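Local coordinates for protein fumarate lyase (Mesorhizobium sp., PDB 3C8T) that belongs to the fumarate lyase family of largely helical, four-chain proteins, its own specific role not being established, at residues 323-326 / 327-331; 15-18 / 19-23. All coordinates share one frame; numbering follows the deposited sequence.

In the fold
Two short helical turns, far apart in sequence, meet in space. From the N terminus, interaction 2 (15-18 / 19-23) comes first, joining the short helix 15-20 to the turn that leads into helix 23-43. Interaction 1 (323-326 / 327-331) follows much later, within the long helix 315-344. Each is local, so neither closes a long loop; they stand in series, with no nesting or crossing. The centres of interaction 1 and interaction 2 are nevertheless about 10 Å apart. Met17 CG lies 3.4 Å from Phe329 O, and Phe21 CG lies 3.6 Å from Pro326 CB, which lays the N-terminal helix against the long one beside a second subunit.

Interaction 1: residues 323-326 / 327-331; sequences SAVP and EGFAV
Ser323 to Pro326 and Glu327 to Ala330 make successive turns of one helix, a local i to i+4 contact in the largely buried middle of helix 315-344. Four backbone bonds carry it. Glu327 N donates to Ser323 O at 2.9 Å, and the pattern repeats from Gly328 to Ala324, from Phe329 to Val325 and from Ala330 to Pro326. The Gly328 bond is the most bent at its hydrogen (140°). The long helix is kinked here, the N of Ser323 and of Pro326 making no bond to the turn before; Pro326, a proline, has no N-H to give, yet its carbonyl still accepts from Ala330 N at 3.0 Å. The side chains follow the same spacing. Val325 and Phe329 come off the same flank of the helix, with CG1 of Val325 4.1 Å from CD2 of Phe329. With chi1 at -93°, away from the staggered positions, the Phe329 ring brings its edge to the Val325 carbonyl, CD2 lying 3.3 Å from O and nearly coplanar with it. On another side, the extended Glu327 chain runs back along the preceding turn, and OE2 comes within 3.4 Å of Ser323 CB, a packing contact. Ala330 sets its CB 3.4 Å from Pro326 O. Beyond these two turns, Phe329 packs on Ile116 and Ile123 of helix 104-140 and on Leu238 of helix 229-255, while Pro326 also meets Tyr8 of the second subunit. Ala330 is further joined to Asp14 by a backbone hydrogen bond.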
loop_
_atom_site.group_PDB
_atom_site.type_symbol
_atom_site.label_atom_id
_atom_site.label_comp_id
_atom_site.label_asym_id
_atom_site.label_seq_id
_atom_site.Cartn_x
_atom_site.Cartn_y
_atom_site.Cartn_z
ATOM N N SER A 323 -6.128 -14.472 3.915
ATOM C CA SER A 323 -5.922 -14.234 2.480
ATOM C C SER A 323 -4.422 -14.041 2.213
ATOM O O SER A 323 -3.843 -14.636 1.284
ATOM C CB SER A 323 -6.721 -13.010 2.005
ATOM O OG SER A 323 -6.126 -11.791 2.432
ATOM N N ALA A 324 -3.762 -13.265 3.065
ATOM C CA ALA A 324 -2.403 -12.850 2.731
ATOM C C ALA A 324 -1.423 -14.060 2.633
ATOM O O ALA A 324 -0.576 -14.121 1.696
ATOM C CB ALA A 324 -1.914 -11.742 3.673
ATOM N N VAL A 325 -1.545 -15.022 3.563
ATOM C CA VAL A 325 -0.669 -16.219 3.516
ATOM C C VAL A 325 -0.959 -17.143 2.328
ATOM O O VAL A 325 -0.076 -17.340 1.471
ATOM C CB VAL A 325 -0.612 -17.001 4.899
ATOM C CG1 VAL A 325 0.222 -18.309 4.806
ATOM C CG2 VAL A 325 -0.052 -16.073 5.996
ATOM N N PRO A 326 -2.179 -17.726 2.248
ATOM C CA PRO A 326 -2.328 -18.653 1.130
ATOM C C PRO A 326 -2.205 -18.017 -0.239
ATOM O O PRO A 326 -1.656 -18.666 -1.170
ATOM C CB PRO A 326 -3.739 -19.236 1.304
ATOM C CG PRO A 326 -4.441 -18.309 2.232
ATOM C CD PRO A 326 -3.384 -17.678 3.092
ATOM N N GLU A 327 -2.727 -16.792 -0.389
ATOM C CA GLU A 327 -2.661 -16.131 -1.691
ATOM C C GLU A 327 -1.262 -15.574 -2.004
ATOM O O GLU A 327 -0.810 -15.665 -3.124
ATOM C CB GLU A 327 -3.723 -15.030 -1.785
ATOM C CG GLU A 327 -5.146 -15.569 -1.705
ATOM C CD GLU A 327 -6.196 -14.449 -1.625
ATOM O OE1 GLU A 327 -6.013 -13.398 -2.305
ATOM O OE2 GLU A 327 -7.217 -14.624 -0.901
ATOM N N GLY A 328 -0.574 -14.991 -1.021
ATOM C CA GLY A 328 0.856 -14.606 -1.212
ATOM C C GLY A 328 1.641 -15.799 -1.744
ATOM O O GLY A 328 2.428 -15.652 -2.690
ATOM N N PHE A 329 1.409 -16.986 -1.162
ATOM C CA PHE A 329 2.106 -18.218 -1.576
ATOM C C PHE A 329 1.744 -18.690 -2.970
ATOM O O PHE A 329 2.622 -19.050 -3.732
ATOM C CB PHE A 329 1.913 -19.384 -0.571
ATOM C CG PHE A 329 3.017 -19.481 0.485
ATOM C CD1 PHE A 329 4.229 -20.117 0.204
ATOM C CD2 PHE A 329 2.841 -18.926 1.755
ATOM C CE1 PHE A 329 5.241 -20.224 1.181
ATOM C CE2 PHE A 329 3.855 -18.984 2.724
ATOM C CZ PHE A 329 5.052 -19.649 2.446
ATOM N N ALA A 330 0.452 -18.708 -3.275
ATOM C CA ALA A 330 -0.047 -19.157 -4.553
ATOM C C ALA A 330 0.461 -18.294 -5.707
ATOM O O ALA A 330 0.932 -18.820 -6.732
ATOM C CB ALA A 330 -1.581 -19.165 -4.538
ATOM N N VAL A 331 0.326 -16.975 -5.559
ATOM C CA VAL A 331 0.772 -16.019 -6.570
ATOM C C VAL A 331 2.313 -15.996 -6.690
ATOM O O VAL A 331 2.855 -16.034 -7.801
ATOM C CB VAL A 331 0.247 -14.609 -6.257
ATOM C CG1 VAL A 331 0.841 -13.586 -7.258
ATOM C CG2 VAL A 331 -1.293 -14.584 -6.251
#

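Interaction 2: residues 15-18 / 19-23; sequences DKMR and ELFSA
Glu19 opens the second half of this local contact, its N donating to Asp15 O at 2.8 Å. Its CB rests near the carbonyls of Asp15 and Lys16, but the extended chain carries its carboxylate clear of the preceding turn. Leu20 comes next, and its N makes a nearly straight bond (172°) to Lys16 O. Its side chain runs beside that of Met17, and CD2 of Leu20 lies 3.5 Å from SD of Met17. With CG of Met17 anti to the backbone N (chi1 -157°) and the chain bent at chi2 (59°), the sulfur faces both Leu20 and Phe21. At Phe21 the helical backbone angles end. The N of Phe21 donates to Met17 O at 3.2 Å and makes a second, weak bond to Arg18 O. Its ring takes the Met17 sulfur at the edge, SD lying 5.5 Å from the ring centroid, a Met-aromatic contact; CD2 of the same ring also approaches Met17 O at 3.5 Å. Around this apolar group stand Leu122 of helix 104-140 and Tyr8 of the second subunit. Ser22 completes the turn: OG donates to Glu19 O at 2.7 Å in the carbonyl plane, and Ser22 N adds a longer bond to the same oxygen. Ser22 is also the N-cap of helix 23-43, with OG weakly bonded to Ser25 N. On the exposed side, Arg18 NH1 bridges to Asp15 OD1 at 2.9 Å, reaching that oxygen from above the carboxylate plane. The chemistry thus divides by face: sulfur and ring pack inward, the charged pair lies outward, and one serine hydroxyl joins the end of one helix to the start of the next.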
loop_
_atom_site.group_PDB
_atom_site.type_symbol
_atom_site.label_atom_id
_atom_site.label_comp_id
_atom_site.label_asym_id
_atom_site.label_seq_id
_atom_site.Cartn_x
_atom_site.Cartn_y
_atom_site.Cartn_z
ATOM N N ASP A 15 -1.417 -23.789 -9.129
ATOM C CA ASP A 15 -2.399 -24.819 -8.748
ATOM C C ASP A 15 -1.907 -25.774 -7.653
ATOM O O ASP A 15 -2.680 -26.132 -6.764
ATOM C CB ASP A 15 -2.834 -25.616 -9.984
ATOM C CG ASP A 15 -3.840 -24.857 -10.835
ATOM O OD1 ASP A 15 -4.155 -23.684 -10.522
ATOM O OD2 ASP A 15 -4.340 -25.456 -11.813
ATOM N N LYS A 16 -0.642 -26.174 -7.716
ATOM C CA LYS A 16 -0.025 -26.958 -6.639
ATOM C C LYS A 16 -0.064 -26.239 -5.286
ATOM O O LYS A 16 -0.327 -26.845 -4.230
ATOM C CB LYS A 16 1.411 -27.264 -6.986
ATOM C CG LYS A 16 1.555 -28.257 -8.104
ATOM C CD LYS A 16 3.022 -28.597 -8.264
ATOM C CE LYS A 16 3.216 -29.721 -9.285
ATOM N NZ LYS A 16 2.884 -29.245 -10.671
ATOM N N MET A 17 0.146 -24.933 -5.335
ATOM C CA MET A 17 0.135 -24.114 -4.153
ATOM C C MET A 17 -1.307 -23.864 -3.697
ATOM O O MET A 17 -1.582 -23.839 -2.517
ATOM C CB MET A 17 0.960 -22.846 -4.412
ATOM C CG MET A 17 1.495 -22.178 -3.195
ATOM S SD MET A 17 2.565 -23.101 -2.126
ATOM C CE MET A 17 4.184 -22.478 -2.623
ATOM N N ARG A 18 -2.241 -23.775 -4.633
ATOM C CA ARG A 18 -3.662 -23.841 -4.290
ATOM C C ARG A 18 -4.139 -25.199 -3.691
ATOM O O ARG A 18 -4.988 -25.215 -2.784
ATOM C CB ARG A 18 -4.528 -23.449 -5.493
ATOM C CG ARG A 18 -4.325 -21.989 -5.908
ATOM C CD ARG A 18 -4.902 -21.697 -7.289
ATOM N NE ARG A 18 -6.366 -21.651 -7.282
ATOM C CZ ARG A 18 -7.143 -22.376 -8.083
ATOM N NH1 ARG A 18 -6.601 -23.199 -8.984
ATOM N NH2 ARG A 18 -8.466 -22.275 -7.997
ATOM N N GLU A 19 -3.622 -26.324 -4.175
ATOM C CA GLU A 19 -3.993 -27.611 -3.574
ATOM C C GLU A 19 -3.485 -27.667 -2.143
ATOM O O GLU A 19 -4.219 -28.015 -1.231
ATOM C CB GLU A 19 -3.494 -28.821 -4.374
ATOM C CG GLU A 19 -4.085 -30.153 -3.806
ATOM C CD GLU A 19 -3.796 -31.392 -4.671
ATOM O OE1 GLU A 19 -4.652 -31.746 -5.524
ATOM O OE2 GLU A 19 -2.708 -32.011 -4.501
ATOM N N LEU A 20 -2.229 -27.278 -1.960
ATOM C CA LEU A 20 -1.655 -27.113 -0.639
ATOM C C LEU A 20 -2.468 -26.296 0.398
ATOM O O LEU A 20 -2.501 -26.659 1.568
ATOM C CB LEU A 20 -0.276 -26.528 -0.780
ATOM C CG LEU A 20 0.354 -26.228 0.564
ATOM C CD1 LEU A 20 0.578 -27.527 1.379
ATOM C CD2 LEU A 20 1.639 -25.437 0.337
ATOM N N PHE A 21 -3.111 -25.206 -0.012
ATOM C CA PHE A 21 -3.874 -24.376 0.933
ATOM C C PHE A 21 -5.395 -24.590 0.837
ATOM O O PHE A 21 -6.180 -23.809 1.388
ATOM C CB PHE A 21 -3.501 -22.888 0.747
ATOM C CG PHE A 21 -2.182 -22.520 1.375
ATOM C CD1 PHE A 21 -2.100 -22.252 2.759
ATOM C CD2 PHE A 21 -1.020 -22.505 0.622
ATOM C CE1 PHE A 21 -0.881 -21.937 3.362
ATOM C CE2 PHE A 21 0.232 -22.191 1.233
ATOM C CZ PHE A 21 0.297 -21.919 2.598
ATOM N N SER A 22 -5.798 -25.651 0.133
ATOM C CA SER A 22 -7.206 -26.015 0.008
ATOM C C SER A 22 -7.781 -26.414 1.378
ATOM O O SER A 22 -7.043 -26.716 2.319
ATOM C CB SER A 22 -7.350 -27.191 -0.975
ATOM O OG SER A 22 -6.752 -28.360 -0.443
ATOM N N ALA A 23 -9.092 -26.441 1.474
ATOM C CA ALA A 23 -9.761 -26.823 2.709
ATOM C C ALA A 23 -9.379 -28.236 3.157
ATOM O O ALA A 23 -9.084 -28.473 4.343
ATOM C CB ALA A 23 -11.212 -26.744 2.508
#